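Local coordinates for dTDP-4-dehydrorhamnose reductase (Bacillus anthracis, PDB 3SC6), which catalyses the NADP(H)-dependent interconversion of dTDP-4-dehydrorhamnose and dTDP-L-rhamnose, probably as the reductive last step of dTDP-L-rhamnose biosynthesis, at residues Q16-L25 with Y190-N199; N162-R170 with W220-F228. All coordinates share one frame; numbering follows the deposited sequence.

Contact 1 (Q16-L25 with Y190-N199). With NAP (NADP nicotinamide-adenine-dinucleotide phosphate), chain G.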
loop_
_atom_site.group_PDB
_atom_site.type_symbol
_atom_site.label_atom_id
_atom_site.label_comp_id
_atom_site.label_asym_id
_atom_site.label_seq_id
_atom_site.Cartn_x
_atom_site.Cartn_y
_atom_site.Cartn_z
ATOM N N GLN A 16 0.921 8.019 -4.195
ATOM C CA GLN A 16 -0.515 7.831 -3.983
ATOM C C GLN A 16 -0.949 8.037 -2.529
ATOM O O GLN A 16 -1.894 8.784 -2.277
ATOM C CB GLN A 16 -0.955 6.447 -4.465
ATOM C CG GLN A 16 -0.744 6.210 -5.953
ATOM C CD GLN A 16 -1.170 4.819 -6.394
ATOM O OE1 GLN A 16 -1.136 4.499 -7.583
ATOM N NE2 GLN A 16 -1.577 3.987 -5.437
ATOM N N LEU A 17 -0.279 7.371 -1.583
ATOM C CA LEU A 17 -0.627 7.512 -0.160
ATOM C C LEU A 17 -0.214 8.839 0.436
ATOM O O LEU A 17 -1.054 9.597 0.911
ATOM C CB LEU A 17 -0.012 6.407 0.703
ATOM C CG LEU A 17 -0.482 4.975 0.542
ATOM C CD1 LEU A 17 0.290 4.081 1.503
ATOM C CD2 LEU A 17 -1.970 4.912 0.836
ATOM N N GLY A 18 1.090 9.096 0.433
ATOM C CA GLY A 18 1.638 10.328 0.981
ATOM C C GLY A 18 0.878 11.573 0.574
ATOM O O GLY A 18 0.608 12.442 1.399
ATOM N N LYS A 19 0.537 11.654 -0.704
ATOM C CA LYS A 19 -0.192 12.792 -1.238
ATOM C C LYS A 19 -1.579 12.926 -0.602
ATOM O O LYS A 19 -2.012 14.033 -0.279
ATOM C CB LYS A 19 -0.325 12.636 -2.758
ATOM C CG LYS A 19 -1.049 13.766 -3.491
ATOM C CD LYS A 19 -0.327 15.098 -3.380
ATOM C CE LYS A 19 -1.086 16.199 -4.124
ATOM N NZ LYS A 19 -1.254 15.901 -5.574
ATOM N N GLN A 20 -2.259 11.796 -0.406
ATOM C CA GLN A 20 -3.603 11.800 0.179
ATOM C C GLN A 20 -3.626 11.632 1.705
ATOM O O GLN A 20 -4.548 12.105 2.364
ATOM C CB GLN A 20 -4.468 10.747 -0.518
ATOM C CG GLN A 20 -5.911 10.679 -0.042
ATOM C CD GLN A 20 -6.739 9.696 -0.852
ATOM O OE1 GLN A 20 -6.258 9.118 -1.828
ATOM N NE2 GLN A 20 -7.997 9.520 -0.466
ATOM N N LEU A 21 -2.623 10.960 2.259
ATOM C CA LEU A 21 -2.540 10.753 3.705
ATOM C C LEU A 21 -2.284 12.103 4.362
ATOM O O LEU A 21 -2.863 12.433 5.396
ATOM C CB LEU A 21 -1.410 9.781 4.044
ATOM C CG LEU A 21 -1.182 9.482 5.526
ATOM C CD1 LEU A 21 -2.442 8.929 6.180
ATOM C CD2 LEU A 21 -0.017 8.515 5.687
ATOM N N GLN A 22 -1.401 12.871 3.737
ATOM C CA GLN A 22 -1.026 14.201 4.192
ATOM C C GLN A 22 -2.244 15.113 4.390
ATOM O O GLN A 22 -2.232 15.994 5.247
ATOM C CB GLN A 22 -0.099 14.818 3.144
ATOM C CG GLN A 22 0.322 16.252 3.392
ATOM C CD GLN A 22 1.210 16.779 2.275
ATOM O OE1 GLN A 22 1.629 16.025 1.391
ATOM N NE2 GLN A 22 1.504 18.075 2.309
ATOM N N GLU A 23 -3.285 14.897 3.594
ATOM C CA GLU A 23 -4.503 15.699 3.676
ATOM C C GLU A 23 -5.548 15.148 4.634
ATOM O O GLU A 23 -6.406 15.888 5.102
ATOM C CB GLU A 23 -5.159 15.780 2.295
ATOM C CG GLU A 23 -4.309 16.414 1.211
ATOM C CD GLU A 23 -5.011 16.426 -0.136
ATOM O OE1 GLU A 23 -6.141 15.897 -0.223
ATOM O OE2 GLU A 23 -4.430 16.953 -1.112
ATOM N N GLU A 24 -5.484 13.852 4.922
ATOM C CA GLU A 24 -6.461 13.226 5.814
ATOM C C GLU A 24 -6.102 13.174 7.307
ATOM O O GLU A 24 -6.948 12.824 8.131
ATOM C CB GLU A 24 -6.851 11.854 5.265
ATOM C CG GLU A 24 -7.491 11.969 3.879
ATOM C CD GLU A 24 -7.896 10.641 3.284
ATOM O OE1 GLU A 24 -7.684 9.598 3.942
ATOM O OE2 GLU A 24 -8.434 10.646 2.154
ATOM N N LEU A 25 -4.862 13.504 7.659
ATOM C CA LEU A 25 -4.464 13.505 9.065
ATOM C C LEU A 25 -4.901 14.855 9.616
ATOM O O LEU A 25 -4.567 15.894 9.046
ATOM C CB LEU A 25 -2.959 13.314 9.237
ATOM C CG LEU A 25 -2.389 11.984 8.754
ATOM C CD1 LEU A 25 -0.878 11.966 8.926
ATOM C CD2 LEU A 25 -3.032 10.828 9.509
ATOM N N TYR A 190 -9.059 1.246 -1.292
ATOM C CA TYR A 190 -9.060 2.696 -1.462
ATOM C C TYR A 190 -8.324 3.416 -0.335
ATOM O O TYR A 190 -8.690 3.317 0.833
ATOM C CB TYR A 190 -10.487 3.223 -1.669
ATOM C CG TYR A 190 -10.603 4.729 -1.672
ATOM C CD1 TYR A 190 -9.701 5.516 -2.368
ATOM C CD2 TYR A 190 -11.696 5.356 -1.089
ATOM C CE1 TYR A 190 -9.822 6.893 -2.388
ATOM C CE2 TYR A 190 -11.836 6.729 -1.125
ATOM C CZ TYR A 190 -10.895 7.491 -1.775
ATOM O OH TYR A 190 -11.024 8.854 -1.813
ATOM N N VAL A 191 -7.271 4.132 -0.724
ATOM C CA VAL A 191 -6.422 4.893 0.196
ATOM C C VAL A 191 -7.163 5.536 1.365
ATOM O O VAL A 191 -6.709 5.457 2.497
ATOM C CB VAL A 191 -5.635 5.988 -0.560
ATOM C CG1 VAL A 191 -4.843 6.840 0.406
ATOM C CG2 VAL A 191 -4.715 5.363 -1.606
ATOM N N ALA A 192 -8.295 6.176 1.101
ATOM C CA ALA A 192 -9.054 6.818 2.176
ATOM C C ALA A 192 -9.384 5.836 3.294
ATOM O O ALA A 192 -9.270 6.188 4.467
ATOM C CB ALA A 192 -10.310 7.461 1.646
ATOM N N ASP A 193 -9.803 4.620 2.938
ATOM C CA ASP A 193 -10.135 3.601 3.946
ATOM C C ASP A 193 -8.870 3.127 4.671
ATOM O O ASP A 193 -8.904 2.831 5.870
ATOM C CB ASP A 193 -10.875 2.401 3.333
ATOM C CG ASP A 193 -12.245 2.769 2.767
ATOM O OD1 ASP A 193 -12.678 3.928 2.928
ATOM O OD2 ASP A 193 -12.902 1.879 2.180
ATOM N N LEU A 194 -7.762 3.047 3.941
ATOM C CA LEU A 194 -6.501 2.620 4.525
ATOM C C LEU A 194 -6.033 3.670 5.530
ATOM O O LEU A 194 -5.675 3.346 6.665
ATOM C CB LEU A 194 -5.435 2.430 3.440
ATOM C CG LEU A 194 -4.057 2.001 3.951
ATOM C CD1 LEU A 194 -4.171 0.708 4.740
ATOM C CD2 LEU A 194 -3.073 1.848 2.804
ATOM N N ASN A 195 -6.039 4.933 5.106
ATOM C CA ASN A 195 -5.613 6.029 5.974
ATOM C C ASN A 195 -6.425 6.078 7.255
ATOM O O ASN A 195 -5.890 6.400 8.314
ATOM C CB ASN A 195 -5.669 7.369 5.237
ATOM C CG ASN A 195 -4.691 7.437 4.071
ATOM O OD1 ASN A 195 -3.772 6.617 3.965
ATOM N ND2 ASN A 195 -4.858 8.441 3.213
ATOM N N VAL A 196 -7.714 5.757 7.163
ATOM C CA VAL A 196 -8.566 5.767 8.340
ATOM C C VAL A 196 -8.044 4.751 9.336
ATOM O O VAL A 196 -8.013 5.011 10.536
ATOM C CB VAL A 196 -10.041 5.439 8.008
ATOM C CG1 VAL A 196 -10.857 5.297 9.278
ATOM C CG2 VAL A 196 -10.635 6.498 7.099
ATOM N N MET A 197 -7.603 3.601 8.832
ATOM C CA MET A 197 -7.086 2.545 9.698
ATOM C C MET A 197 -5.697 2.909 10.229
ATOM O O MET A 197 -5.400 2.675 11.397
ATOM C CB MET A 197 -7.048 1.210 8.954
ATOM C CG MET A 197 -6.701 0.030 9.838
ATOM S SD MET A 197 -7.912 -0.157 11.180
ATOM C CE MET A 197 -9.426 -0.378 10.245
ATOM N N ILE A 198 -4.848 3.469 9.374
ATOM C CA ILE A 198 -3.501 3.867 9.794
ATOM C C ILE A 198 -3.629 4.848 10.947
ATOM O O ILE A 198 -2.955 4.733 11.969
ATOM C CB ILE A 198 -2.718 4.556 8.649
ATOM C CG1 ILE A 198 -2.490 3.581 7.492
ATOM C CG2 ILE A 198 -1.375 5.045 9.146
ATOM C CD1 ILE A 198 -1.746 4.175 6.319
ATOM N N ASN A 199 -4.522 5.807 10.764
ATOM C CA ASN A 199 -4.791 6.836 11.752
ATOM C C ASN A 199 -5.172 6.197 13.101
ATOM O O ASN A 199 -4.716 6.634 14.155
ATOM C CB ASN A 199 -5.939 7.726 11.242
ATOM C CG ASN A 199 -6.215 8.908 12.135
ATOM O OD1 ASN A 199 -5.364 9.329 12.912
ATOM N ND2 ASN A 199 -7.389 9.497 11.981
HETATM P PA NAP G . 3.997 5.348 -5.179
HETATM O O1A NAP G . 5.064 4.824 -6.109
HETATM O O2A NAP G . 3.043 6.413 -5.674
HETATM O O5B NAP G . 4.692 5.891 -3.833
HETATM C C5B NAP G . 6.069 5.666 -3.546
HETATM C C4B NAP G . 6.778 7.012 -3.447
HETATM O O4B NAP G . 8.105 6.829 -2.928
HETATM C C3B NAP G . 6.910 7.694 -4.808
HETATM O O3B NAP G . 6.330 9.001 -4.803
HETATM C C2B NAP G . 8.400 7.786 -5.043
HETATM O O2B NAP G . 8.765 8.986 -5.723
HETATM C C1B NAP G . 8.966 7.723 -3.630
HETATM N N9A NAP G . 10.409 7.357 -3.614
HETATM C C8A NAP G . 11.091 6.654 -4.538
HETATM N N7A NAP G . 12.386 6.575 -4.155
HETATM C C5A NAP G . 12.508 7.244 -2.993
HETATM C C6A NAP G . 13.638 7.530 -2.078
HETATM N N6A NAP G . 14.884 7.072 -2.353
HETATM N N1A NAP G . 13.390 8.252 -0.962
HETATM C C2A NAP G . 12.148 8.702 -0.695
HETATM N N3A NAP G . 11.109 8.455 -1.517
HETATM C C4A NAP G . 11.263 7.737 -2.660
HETATM O O3 NAP G . 3.142 4.094 -4.625
HETATM P PN NAP G . 2.162 4.191 -3.339
HETATM O O1N NAP G . 1.008 3.244 -3.570
HETATM O O2N NAP G . 1.907 5.634 -2.981
HETATM O O5D NAP G . 3.069 3.576 -2.166
HETATM C C5D NAP G . 2.504 3.278 -0.890
HETATM C C4D NAP G . 3.094 1.985 -0.329
HETATM O O4D NAP G . 2.156 0.908 -0.478
HETATM C C3D NAP G . 4.379 1.559 -1.034
HETATM O O3D NAP G . 5.426 1.372 -0.078
HETATM C C2D NAP G . 4.049 0.252 -1.721
HETATM O O2D NAP G . 5.155 -0.647 -1.634
HETATM C C1D NAP G . 2.820 -0.261 -0.977
HETATM N N1N NAP G . 1.911 -1.056 -1.816
HETATM C C2N NAP G . 1.349 -0.510 -2.908
HETATM C C3N NAP G . 0.482 -1.251 -3.711
HETATM C C7N NAP G . -0.130 -0.611 -4.929
HETATM O O7N NAP G . 0.205 0.526 -5.230
HETATM N N7N NAP G . -1.022 -1.278 -5.658
HETATM C C4N NAP G . 0.198 -2.569 -3.364
HETATM C C5N NAP G . 0.786 -3.108 -2.231
HETATM C C6N NAP G . 1.643 -2.324 -1.466
HETATM P P2B NAP G . 9.201 8.951 -7.275
HETATM O O1X NAP G . 9.234 10.412 -7.650
HETATM O O2X NAP G . 10.553 8.279 -7.280
HETATM O O3X NAP G . 8.115 8.153 -7.953
#
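The side chain of Asn195 is a knob in a hole on helix 16-24, formed by Leu17, Gln20, Leu21 and Glu24, where the two helices cross at -60°. ND2 donates to Glu24 OE1 over 3.1 Å, close to the plane of its own amide but from above the carboxylate plane, and Leu21 CD1 packs on Asn195 CG at 3.4 Å. A short amide suits this place because it offers a donor to the carboxylate yet is slim enough to lie against leucine. Glu24 is held at both oxygens, since Gln20 NE2, one turn back, gives OE2 a 2.9 Å bond on its syn side. The Gln20 chain runs extended with CG anti to the backbone N (chi1 -178°), which lays its amide across Val191; NE2 also bonds weakly to Tyr190 OH, whose stronger partner is Glu283, and OE1 accepts from Lys159 N. Nearer the cofactor the contact turns apolar: Leu17 CD2 meets Val191 CG1 at 3.5 Å and also touches Leu194 CD2, while Leu17 CD1 rests on NADP C5D. Gln16 N and Leu17 N donate to O2A and O2N respectively; backbone N-H groups gripping the pyrophosphate near the N-terminal part of the first helix are characteristic of the Rossmann fold.

Contact 2 (N162-R170 with W220-F228)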
loop_
_atom_site.group_PDB
_atom_site.type_symbol
_atom_site.label_atom_id
_atom_site.label_comp_id
_atom_site.label_asym_id
_atom_site.label_seq_id
_atom_site.Cartn_x
_atom_site.Cartn_y
_atom_site.Cartn_z
ATOM N N ASN A 162 -1.880 8.170 -11.212
ATOM C CA ASN A 162 -2.580 7.259 -12.102
ATOM C C ASN A 162 -2.894 5.973 -11.363
ATOM O O ASN A 162 -2.166 5.578 -10.459
ATOM C CB ASN A 162 -1.737 6.938 -13.341
ATOM C CG ASN A 162 -1.423 8.168 -14.174
ATOM O OD1 ASN A 162 -1.867 9.276 -13.867
ATOM N ND2 ASN A 162 -0.657 7.976 -15.241
ATOM N N ASN A 163 -3.990 5.333 -11.743
ATOM C CA ASN A 163 -4.402 4.084 -11.125
ATOM C C ASN A 163 -5.352 3.352 -12.064
ATOM O O ASN A 163 -5.754 3.894 -13.098
ATOM C CB ASN A 163 -5.019 4.331 -9.742
ATOM C CG ASN A 163 -6.257 5.200 -9.794
ATOM O OD1 ASN A 163 -6.883 5.351 -10.839
ATOM N ND2 ASN A 163 -6.641 5.743 -8.650
ATOM N N PHE A 164 -5.709 2.125 -11.713
ATOM C CA PHE A 164 -6.602 1.327 -12.546
ATOM C C PHE A 164 -7.997 1.933 -12.693
ATOM O O PHE A 164 -8.617 1.785 -13.733
ATOM C CB PHE A 164 -6.695 -0.098 -11.999
ATOM C CG PHE A 164 -7.544 -1.022 -12.831
ATOM C CD1 PHE A 164 -6.981 -1.747 -13.870
ATOM C CD2 PHE A 164 -8.895 -1.185 -12.562
ATOM C CE1 PHE A 164 -7.753 -2.605 -14.631
ATOM C CE2 PHE A 164 -9.672 -2.043 -13.320
ATOM C CZ PHE A 164 -9.101 -2.754 -14.354
ATOM N N VAL A 165 -8.496 2.618 -11.673
ATOM C CA VAL A 165 -9.829 3.208 -11.778
ATOM C C VAL A 165 -9.848 4.387 -12.759
ATOM O O VAL A 165 -10.762 4.494 -13.577
ATOM C CB VAL A 165 -10.382 3.637 -10.417
ATOM C CG1 VAL A 165 -11.739 4.296 -10.585
ATOM C CG2 VAL A 165 -10.489 2.434 -9.499
ATOM N N LYS A 166 -8.849 5.267 -12.677
ATOM C CA LYS A 166 -8.780 6.421 -13.582
ATOM C C LYS A 166 -8.551 5.977 -15.029
ATOM O O LYS A 166 -9.047 6.608 -15.955
ATOM C CB LYS A 166 -7.661 7.391 -13.183
ATOM C CG LYS A 166 -7.803 8.070 -11.824
ATOM C CD LYS A 166 -6.591 8.981 -11.578
ATOM C CE LYS A 166 -6.646 9.694 -10.241
ATOM N NZ LYS A 166 -7.829 10.573 -10.127
ATOM N N THR A 167 -7.790 4.900 -15.215
ATOM C CA THR A 167 -7.503 4.383 -16.554
ATOM C C THR A 167 -8.769 3.887 -17.260
ATOM O O THR A 167 -8.975 4.184 -18.436
ATOM C CB THR A 167 -6.437 3.260 -16.523
ATOM O OG1 THR A 167 -5.206 3.782 -16.006
ATOM C CG2 THR A 167 -6.185 2.716 -17.915
ATOM N N MET A 168 -9.615 3.143 -16.550
ATOM C CA MET A 168 -10.852 2.632 -17.146
ATOM C C MET A 168 -11.778 3.766 -17.588
ATOM O O MET A 168 -12.346 3.716 -18.675
ATOM C CB MET A 168 -11.603 1.711 -16.178
ATOM C CG MET A 168 -10.876 0.431 -15.751
ATOM S SD MET A 168 -10.452 -0.743 -17.068
ATOM C CE MET A 168 -8.779 -0.268 -17.491
ATOM N N ILE A 169 -11.927 4.785 -16.748
ATOM C CA ILE A 169 -12.792 5.924 -17.071
ATOM C C ILE A 169 -12.227 6.740 -18.232
ATOM O O ILE A 169 -12.972 7.339 -19.006
ATOM C CB ILE A 169 -12.985 6.854 -15.856
ATOM C CG1 ILE A 169 -13.627 6.091 -14.696
ATOM C CG2 ILE A 169 -13.857 8.048 -16.229
ATOM C CD1 ILE A 169 -13.847 6.937 -13.469
ATOM N N ARG A 170 -10.906 6.749 -18.347
ATOM C CA ARG A 170 -10.218 7.482 -19.400
ATOM C C ARG A 170 -10.381 6.753 -20.727
ATOM O O ARG A 170 -10.751 7.353 -21.737
ATOM C CB ARG A 170 -8.738 7.589 -19.044
ATOM C CG ARG A 170 -7.865 8.385 -20.008
ATOM C CD ARG A 170 -6.431 8.367 -19.501
ATOM N NE ARG A 170 -6.353 8.908 -18.143
ATOM C CZ ARG A 170 -5.241 8.970 -17.412
ATOM N NH1 ARG A 170 -4.086 8.522 -17.895
ATOM N NH2 ARG A 170 -5.286 9.478 -16.185
ATOM N N TRP A 220 -9.749 -7.932 -11.635
ATOM C CA TRP A 220 -9.698 -6.730 -12.469
ATOM C C TRP A 220 -10.905 -6.660 -13.382
ATOM O O TRP A 220 -11.446 -5.583 -13.626
ATOM C CB TRP A 220 -8.412 -6.647 -13.292
ATOM C CG TRP A 220 -7.174 -6.657 -12.462
ATOM C CD1 TRP A 220 -6.302 -7.691 -12.303
ATOM C CD2 TRP A 220 -6.728 -5.617 -11.587
ATOM N NE1 TRP A 220 -5.302 -7.336 -11.434
ATOM C CE2 TRP A 220 -5.545 -6.069 -10.973
ATOM C CE3 TRP A 220 -7.203 -4.336 -11.281
ATOM C CZ2 TRP A 220 -4.829 -5.289 -10.066
ATOM C CZ3 TRP A 220 -6.492 -3.562 -10.384
ATOM C CH2 TRP A 220 -5.316 -4.041 -9.787
ATOM N N PHE A 221 -11.322 -7.822 -13.873
ATOM C CA PHE A 221 -12.469 -7.944 -14.761
ATOM C C PHE A 221 -13.771 -7.520 -14.063
ATOM O O PHE A 221 -14.448 -6.601 -14.528
ATOM C CB PHE A 221 -12.544 -9.381 -15.279
ATOM C CG PHE A 221 -13.708 -9.653 -16.180
ATOM C CD1 PHE A 221 -13.641 -9.348 -17.528
ATOM C CD2 PHE A 221 -14.845 -10.279 -15.692
ATOM C CE1 PHE A 221 -14.705 -9.614 -18.366
ATOM C CE2 PHE A 221 -15.910 -10.556 -16.525
ATOM C CZ PHE A 221 -15.841 -10.222 -17.867
ATOM N N GLU A 222 -14.115 -8.180 -12.955
ATOM C CA GLU A 222 -15.338 -7.843 -12.209
ATOM C C GLU A 222 -15.248 -6.425 -11.667
ATOM O O GLU A 222 -16.248 -5.709 -11.579
ATOM C CB GLU A 222 -15.555 -8.806 -11.044
ATOM C CG GLU A 222 -15.771 -10.248 -11.444
ATOM C CD GLU A 222 -15.938 -11.167 -10.246
ATOM O OE1 GLU A 222 -15.793 -10.693 -9.094
ATOM O OE2 GLU A 222 -16.200 -12.372 -10.459
ATOM N N PHE A 223 -14.037 -6.038 -11.286
ATOM C CA PHE A 223 -13.782 -4.713 -10.754
ATOM C C PHE A 223 -14.020 -3.714 -11.876
ATOM O O PHE A 223 -14.690 -2.702 -11.681
ATOM C CB PHE A 223 -12.356 -4.654 -10.184
ATOM C CG PHE A 223 -11.975 -3.328 -9.592
ATOM C CD1 PHE A 223 -12.518 -2.917 -8.391
ATOM C CD2 PHE A 223 -10.977 -2.563 -10.158
ATOM C CE1 PHE A 223 -12.153 -1.721 -7.823
ATOM C CE2 PHE A 223 -10.597 -1.370 -9.582
ATOM C CZ PHE A 223 -11.185 -0.951 -8.416
ATOM N N ALA A 224 -13.506 -4.028 -13.062
ATOM C CA ALA A 224 -13.672 -3.163 -14.219
ATOM C C ALA A 224 -15.159 -2.927 -14.477
ATOM O O ALA A 224 -15.592 -1.782 -14.587
ATOM C CB ALA A 224 -13.006 -3.772 -15.441
ATOM N N LYS A 225 -15.939 -4.008 -14.564
ATOM C CA LYS A 225 -17.381 -3.884 -14.805
ATOM C C LYS A 225 -18.053 -2.960 -13.816
ATOM O O LYS A 225 -18.776 -2.041 -14.203
ATOM C CB LYS A 225 -18.112 -5.230 -14.716
ATOM C CG LYS A 225 -17.786 -6.272 -15.760
ATOM C CD LYS A 225 -18.650 -7.513 -15.500
ATOM C CE LYS A 225 -18.443 -8.603 -16.530
ATOM N NZ LYS A 225 -18.812 -8.174 -17.904
ATOM N N LYS A 226 -17.818 -3.208 -12.535
ATOM C CA LYS A 226 -18.429 -2.395 -11.501
ATOM C C LYS A 226 -17.953 -0.932 -11.497
ATOM O O LYS A 226 -18.644 -0.062 -10.967
ATOM C CB LYS A 226 -18.342 -3.090 -10.138
ATOM C CG LYS A 226 -19.025 -2.330 -9.016
ATOM C CD LYS A 226 -19.160 -3.165 -7.752
ATOM C CE LYS A 226 -20.069 -4.387 -7.991
ATOM N NZ LYS A 226 -20.244 -5.222 -6.770
ATOM N N ILE A 227 -16.793 -0.655 -12.089
ATOM C CA ILE A 227 -16.313 0.722 -12.146
ATOM C C ILE A 227 -17.225 1.457 -13.123
ATOM O O ILE A 227 -17.626 2.595 -12.876
ATOM C CB ILE A 227 -14.844 0.841 -12.600
ATOM C CG1 ILE A 227 -13.916 0.230 -11.549
ATOM C CG2 ILE A 227 -14.458 2.301 -12.764
ATOM C CD1 ILE A 227 -12.446 0.310 -11.905
ATOM N N PHE A 228 -17.571 0.786 -14.223
ATOM C CA PHE A 228 -18.444 1.379 -15.230
ATOM C C PHE A 228 -19.877 1.407 -14.722
ATOM O O PHE A 228 -20.676 2.227 -15.161
ATOM C CB PHE A 228 -18.380 0.628 -16.563
ATOM C CG PHE A 228 -17.002 0.563 -17.155
ATOM C CD1 PHE A 228 -16.236 1.704 -17.275
ATOM C CD2 PHE A 228 -16.502 -0.625 -17.653
ATOM C CE1 PHE A 228 -14.970 1.654 -17.822
ATOM C CE2 PHE A 228 -15.241 -0.679 -18.216
ATOM C CZ PHE A 228 -14.474 0.464 -18.301
#
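Phe164 is the main bump of the helix 164-170, and its ring drops into a hollow walled by Trp220, Phe223, Ala224 and Ile227. CG anti to the backbone N (chi1 -177°) sets the ring among these four side chains. Trp220 brings the edge of its six-membered ring over one face of the phenyl, an edge-to-face pair with centroids 4.7 Å apart and planes at 50°. Phe223 meets the same phenyl rim to rim, Phe164 CD2 lying 3.4 Å from Phe223 CE2 and close to the plane of the Phe223 ring. At the far rim stands Ala224 CB, a methyl small enough to leave room for the ring.

The fit is reciprocal. Ile227 is the knob from the other side, seated among Phe164, Val165, Met168 and Ile169; its CD1 comes within 3.8 Å of Val165 CG2. Val165 CG2 also touches Phe223 CZ at 3.6 Å, so this compact side chain fills the angle between ring and isoleucine. Farther along, Met168 sets CB 3.7 Å from Phe228 CE1, and its bent, flexible chain places the sulfur obliquely beside that ring in a Met-aromatic contact. Val180 of strand 177-181 touches Phe164, Met168, Trp220 and Ala224, while Phe280 and Leu277 of helix 273-283 pack on Val165 and Ile227 respectively.

No hydrogen bond joins the two segments: shape, dispersion and the weak electrostatics of rings and sulfur hold them, and the N-cap bond from Lys166 N to Asn163 OD1 stays within the segment 162-170.

Along the chain the segments alternate: 16-25, 162-170, 190-199, then 220-228, so the first segment of contact 2 falls between the two of contact 1, and the second of contact 1 between the two of contact 2. Their centres lie 21 Å apart. Contact 1 is near the middle of the chain, beside strands 6-11, 59-62 and 148-157 of the large sheet and against the NADP; contact 2 is more peripheral, between the small parallel sheet of 177-181 and 236-240 and helix 273-283. Gln16 and Asn162 touch where the two regions meet, and Trp220, whose side chain lies about 7 Å from the NADP, stacks with Trp155. The chain passes back and forth between the Rossmann core and an outer region that in this family probably contributes to substrate binding.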